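Side-chain contacts in uncharacterized NTF2-like protein (Burkholderia xenovorans LB400, PDB 3FGY), which is of unknown function but adopts the NTF2-like fold of the SnoaL-like family, whose cone-shaped domains commonly enclose a ligand or substrate pocket: residues A[6-9]-A[10-14]; A[89-93]-A[94-98]. All coordinates share one frame; numbering follows the deposited sequence.

Contact 1. Residues A[6-9]-A[10-14]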
loop_
_atom_site.group_PDB
_atom_site.type_symbol
_atom_site.label_atom_id
_atom_site.label_comp_id
_atom_site.label_asym_id
_atom_site.label_seq_id
_atom_site.Cartn_x
_atom_site.Cartn_y
_atom_site.Cartn_z
ATOM N N GLU A 6 -7.774 11.839 17.255
ATOM C CA GLU A 6 -8.822 12.600 16.599
ATOM C C GLU A 6 -8.818 12.291 15.113
ATOM O O GLU A 6 -9.879 12.063 14.525
ATOM C CB GLU A 6 -8.652 14.113 16.832
ATOM C CG GLU A 6 -8.550 14.556 18.319
ATOM C CD GLU A 6 -7.097 14.606 18.852
ATOM O OE1 GLU A 6 -6.411 13.542 18.915
ATOM O OE2 GLU A 6 -6.653 15.718 19.224
ATOM N N ASN A 7 -7.632 12.259 14.509
ATOM C CA ASN A 7 -7.541 11.935 13.075
ATOM C C ASN A 7 -8.043 10.536 12.759
ATOM O O ASN A 7 -8.725 10.325 11.755
ATOM C CB ASN A 7 -6.110 12.080 12.556
ATOM C CG ASN A 7 -5.676 13.507 12.491
ATOM O OD1 ASN A 7 -6.494 14.402 12.684
ATOM N ND2 ASN A 7 -4.395 13.743 12.212
ATOM N N VAL A 8 -7.719 9.579 13.625
ATOM C CA VAL A 8 -8.174 8.203 13.418
ATOM C C VAL A 8 -9.713 8.141 13.517
ATOM O O VAL A 8 -10.358 7.446 12.724
ATOM C CB VAL A 8 -7.518 7.214 14.401
ATOM C CG1 VAL A 8 -8.246 5.872 14.374
ATOM C CG2 VAL A 8 -6.040 7.047 14.086
ATOM N N GLN A 9 -10.297 8.867 14.465
ATOM C CA GLN A 9 -11.748 8.877 14.578
ATOM C C GLN A 9 -12.409 9.499 13.341
ATOM O O GLN A 9 -13.426 8.999 12.879
ATOM C CB GLN A 9 -12.204 9.606 15.832
ATOM C CG GLN A 9 -13.694 9.474 16.092
ATOM C CD GLN A 9 -14.115 8.021 16.225
ATOM O OE1 GLN A 9 -13.699 7.328 17.159
ATOM N NE2 GLN A 9 -14.918 7.540 15.276
ATOM N N ILE A 10 -11.819 10.565 12.804
ATOM C CA ILE A 10 -12.302 11.180 11.543
ATOM C C ILE A 10 -12.264 10.203 10.382
ATOM O O ILE A 10 -13.206 10.114 9.596
ATOM C CB ILE A 10 -11.468 12.416 11.161
ATOM C CG1 ILE A 10 -11.746 13.558 12.138
ATOM C CG2 ILE A 10 -11.778 12.868 9.743
ATOM C CD1 ILE A 10 -10.681 14.627 12.135
ATOM N N VAL A 11 -11.166 9.459 10.269
ATOM C CA VAL A 11 -11.057 8.472 9.217
ATOM C C VAL A 11 -12.098 7.368 9.432
ATOM O O VAL A 11 -12.777 6.965 8.492
ATOM C CB VAL A 11 -9.626 7.923 9.103
ATOM C CG1 VAL A 11 -9.584 6.745 8.155
ATOM C CG2 VAL A 11 -8.680 9.036 8.641
ATOM N N LYS A 12 -12.249 6.902 10.670
ATOM C CA LYS A 12 -13.327 5.961 11.006
ATOM C C LYS A 12 -14.732 6.539 10.688
ATOM O O LYS A 12 -15.586 5.819 10.168
ATOM C CB LYS A 12 -13.213 5.520 12.478
ATOM C CG LYS A 12 -11.994 4.634 12.743
ATOM C CD LYS A 12 -11.880 4.203 14.204
ATOM C CE LYS A 12 -10.714 3.235 14.407
ATOM N NZ LYS A 12 -10.401 2.987 15.858
ATOM N N ASP A 13 -14.952 7.823 10.970
ATOM C CA ASP A 13 -16.210 8.526 10.612
ATOM C C ASP A 13 -16.410 8.610 9.090
ATOM O O ASP A 13 -17.546 8.666 8.606
ATOM C CB ASP A 13 -16.232 9.959 11.162
ATOM C CG ASP A 13 -16.362 10.023 12.676
ATOM O OD1 ASP A 13 -16.727 8.998 13.297
ATOM O OD2 ASP A 13 -16.086 11.111 13.230
ATOM N N PHE A 14 -15.294 8.640 8.353
ATOM C CA PHE A 14 -15.293 8.780 6.891
ATOM C C PHE A 14 -15.912 7.538 6.259
ATOM O O PHE A 14 -16.886 7.639 5.499
ATOM C CB PHE A 14 -13.853 9.015 6.407
ATOM C CG PHE A 14 -13.712 9.164 4.917
ATOM C CD1 PHE A 14 -14.101 10.328 4.275
ATOM C CD2 PHE A 14 -13.148 8.145 4.167
ATOM C CE1 PHE A 14 -13.951 10.450 2.895
ATOM C CE2 PHE A 14 -12.992 8.273 2.795
ATOM C CZ PHE A 14 -13.395 9.419 2.169
HETATM O O HOH W 1 -10.964 5.632 17.241
#

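Contact 2. Residues A[89-93]-A[94-98]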
loop_
_atom_site.group_PDB
_atom_site.type_symbol
_atom_site.label_atom_id
_atom_site.label_comp_id
_atom_site.label_asym_id
_atom_site.label_seq_id
_atom_site.Cartn_x
_atom_site.Cartn_y
_atom_site.Cartn_z
ATOM N N THR A 89 -12.522 -9.035 -0.262
ATOM C CA THR A 89 -12.894 -9.966 -1.301
ATOM C C THR A 89 -14.013 -9.314 -2.117
ATOM O O THR A 89 -14.785 -8.487 -1.609
ATOM C CB THR A 89 -13.345 -11.313 -0.737
ATOM O OG1 THR A 89 -14.489 -11.127 0.097
ATOM C CG2 THR A 89 -12.222 -11.963 0.072
ATOM N N GLY A 90 -14.087 -9.616 -3.400
ATOM C CA GLY A 90 -15.093 -9.000 -4.219
ATOM C C GLY A 90 -15.491 -9.753 -5.463
ATOM O O GLY A 90 -14.908 -10.779 -5.809
ATOM N N ARG A 91 -16.494 -9.209 -6.133
ATOM C CA ARG A 91 -16.957 -9.713 -7.399
ATOM C C ARG A 91 -17.349 -8.555 -8.298
ATOM O O ARG A 91 -18.006 -7.608 -7.868
ATOM C CB ARG A 91 -18.109 -10.667 -7.198
ATOM C CG ARG A 91 -18.557 -11.356 -8.481
ATOM C CD ARG A 91 -19.427 -12.564 -8.140
ATOM N NE ARG A 91 -20.705 -12.149 -7.549
ATOM C CZ ARG A 91 -21.644 -12.981 -7.067
ATOM N NH1 ARG A 91 -21.504 -14.308 -7.095
ATOM N NH2 ARG A 91 -22.759 -12.472 -6.558
ATOM N N VAL A 92 -16.883 -8.620 -9.532
ATOM C CA VAL A 92 -17.171 -7.603 -10.530
ATOM C C VAL A 92 -18.487 -7.942 -11.193
ATOM O O VAL A 92 -18.665 -9.038 -11.730
ATOM C CB VAL A 92 -16.030 -7.475 -11.574
ATOM C CG1 VAL A 92 -16.409 -6.455 -12.646
ATOM C CG2 VAL A 92 -14.727 -7.074 -10.902
ATOM N N LYS A 93 -19.447 -7.030 -11.130
ATOM C CA LYS A 93 -20.797 -7.349 -11.581
ATOM C C LYS A 93 -20.881 -7.668 -13.081
ATOM O O LYS A 93 -21.602 -8.592 -13.473
ATOM C CB LYS A 93 -21.777 -6.237 -11.170
ATOM C CG LYS A 93 -21.986 -6.064 -9.669
ATOM C CD LYS A 93 -23.170 -5.102 -9.411
ATOM C CE LYS A 93 -23.427 -4.781 -7.928
ATOM N NZ LYS A 93 -24.407 -5.723 -7.213
ATOM N N SER A 94 -20.148 -6.932 -13.924
ATOM C CA SER A 94 -20.294 -7.049 -15.385
ATOM C C SER A 94 -19.637 -8.302 -15.928
ATOM O O SER A 94 -20.121 -8.909 -16.881
ATOM C CB SER A 94 -19.683 -5.841 -16.088
ATOM O OG SER A 94 -18.297 -5.755 -15.876
ATOM N N THR A 95 -18.543 -8.714 -15.299
ATOM C CA THR A 95 -17.822 -9.889 -15.757
ATOM C C THR A 95 -18.094 -11.137 -14.911
ATOM O O THR A 95 -17.712 -12.228 -15.321
ATOM C CB THR A 95 -16.303 -9.646 -15.690
ATOM O OG1 THR A 95 -15.942 -9.474 -14.325
ATOM C CG2 THR A 95 -15.881 -8.428 -16.514
ATOM N N ASN A 96 -18.661 -10.955 -13.706
ATOM C CA ASN A 96 -18.884 -12.024 -12.712
ATOM C C ASN A 96 -17.566 -12.610 -12.162
ATOM O O ASN A 96 -17.570 -13.647 -11.487
ATOM C CB ASN A 96 -19.779 -13.158 -13.267
ATOM C CG ASN A 96 -20.582 -13.872 -12.174
ATOM O OD1 ASN A 96 -20.830 -13.310 -11.106
ATOM N ND2 ASN A 96 -21.008 -15.108 -12.450
ATOM N N ARG A 97 -16.454 -11.924 -12.389
ATOM C CA ARG A 97 -15.147 -12.425 -11.933
ATOM C C ARG A 97 -14.866 -12.012 -10.508
ATOM O O ARG A 97 -15.188 -10.915 -10.111
ATOM C CB ARG A 97 -14.034 -11.958 -12.865
ATOM C CG ARG A 97 -14.119 -12.499 -14.226
ATOM C CD ARG A 97 -13.101 -11.885 -15.138
ATOM N NE ARG A 97 -13.270 -12.402 -16.487
ATOM C CZ ARG A 97 -12.677 -11.913 -17.569
ATOM N NH1 ARG A 97 -11.830 -10.881 -17.461
ATOM N NH2 ARG A 97 -12.959 -12.438 -18.763
ATOM N N THR A 98 -14.281 -12.905 -9.735
ATOM C CA THR A 98 -14.026 -12.670 -8.317
ATOM C C THR A 98 -12.556 -12.217 -8.088
ATOM O O THR A 98 -11.690 -12.447 -8.932
ATOM C CB THR A 98 -14.386 -13.916 -7.481
ATOM O OG1 THR A 98 -13.502 -15.009 -7.813
ATOM C CG2 THR A 98 -15.856 -14.346 -7.699
#

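Contact 1. Residues A[6-9]-A[10-14]
On the outward side of helix 5-20, the N-terminal helix of this NTF2-like fold, Gln9 reaches along the helix to Asp13 while Val8 lies beside Lys12, both pairs spaced i to i+4. The Gln9 chain leaves with CG anti to the backbone N (chi1 -172°) and then bends at chi2, which turns its amide toward the following helical turn. There NE2 donates to Asp13 OD1 at 3.1 Å. The oxygen lies close to the amide plane, whereas NE2 approaches from above the carboxylate plane; the two planes are 38° apart. The other end of the same amide is used as well: a water donates to Gln9 OE1 and accepts from Lys12 NZ at 3.0 Å. Gln9 thus bonds the Asp13 carboxylate directly and is linked to the Lys12 ammonium group through a water. Lys12 stretches out fully beyond CG alongside Val8, and its CE rests 3.6 Å from Val8 CG1. Beneath these side chains run the regular helical bonds, among them Lys12 N to Val8 O at 2.8 Å and Asp13 N to Gln9 O at 2.7 Å. On the sheet-facing side, Val11 packs against Ile107 and Val109 of strand 98-110 and Phe75 of strand 65-78. Ile10, which touches Val109 and Val114, also passes its CG1 3.4 Å from Glu6 O.

Contact 2. Residues A[89-93]-A[94-98]
Arg91 and Thr98 form an antiparallel non-hydrogen-bonded pair at the loop end of the hairpin that links strand 81-92 to strand 98-110, their CA atoms 4.3 Å apart. Two backbone bonds close the turn: Val92 N donates almost straight to Arg97 O at 2.9 Å, and Asn96 N makes a weak, strongly bent bond to Val92 O. CA-H...O contacts from Arg91 CA to Arg97 O and from Thr98 CA to Gly90 O supplement them. Asn96, with positive phi (66°), lets the chain turn back. One side-chain bond lies within the loop: Thr95 OG1 accepts from Arg97 N at 3.2 Å in an ST turn; chi1 of 65° sets this hydroxyl between the backbone N and carbonyl carbon. Among van der Waals contacts, the same OG1 lies 3.4 Å from Val92 CB, and Ser94 OG approaches Val92 CG1. The Arg91 and Asn96 side chains run side by side, with Asn96 OD1 3.4 Å from Arg91 CD and oblique to the guanidinium. Thr98 CG2 touches Arg91 CD from the same sheet face. Charged ends turn to neighbours: Arg91 NH2 and Lys93 NZ each form a salt bridge with Glu66 at the start of strand 65-78. Val92 packs on Phe99 and Thr130, while Thr95 OG1 and Arg97 NH1 are hydrogen-bonded to the backbone carbonyls of Ala129 and Arg128, respectively, at the end of helix 123-129.

How the contacts relate
Contacts 1 and 2 occupy opposite sides of the chain's centre, with centres about 30 Å apart and nearest atoms about 17 Å apart, so neither touches the other. Strand 98-110 joins them: the hairpin 89-98 leads into its beginning, and its far part, at Ile107 and Val109, receives the helix of contact 1. Strand 65-78 also serves both, through Glu66 near the hairpin and Phe75 and Ala77 near the helix. Gly90 of contact 2 is about 7 Å from an unidentified bound ligand, whereas the Val11 side chain of contact 1 is about 12 Å from such a ligand.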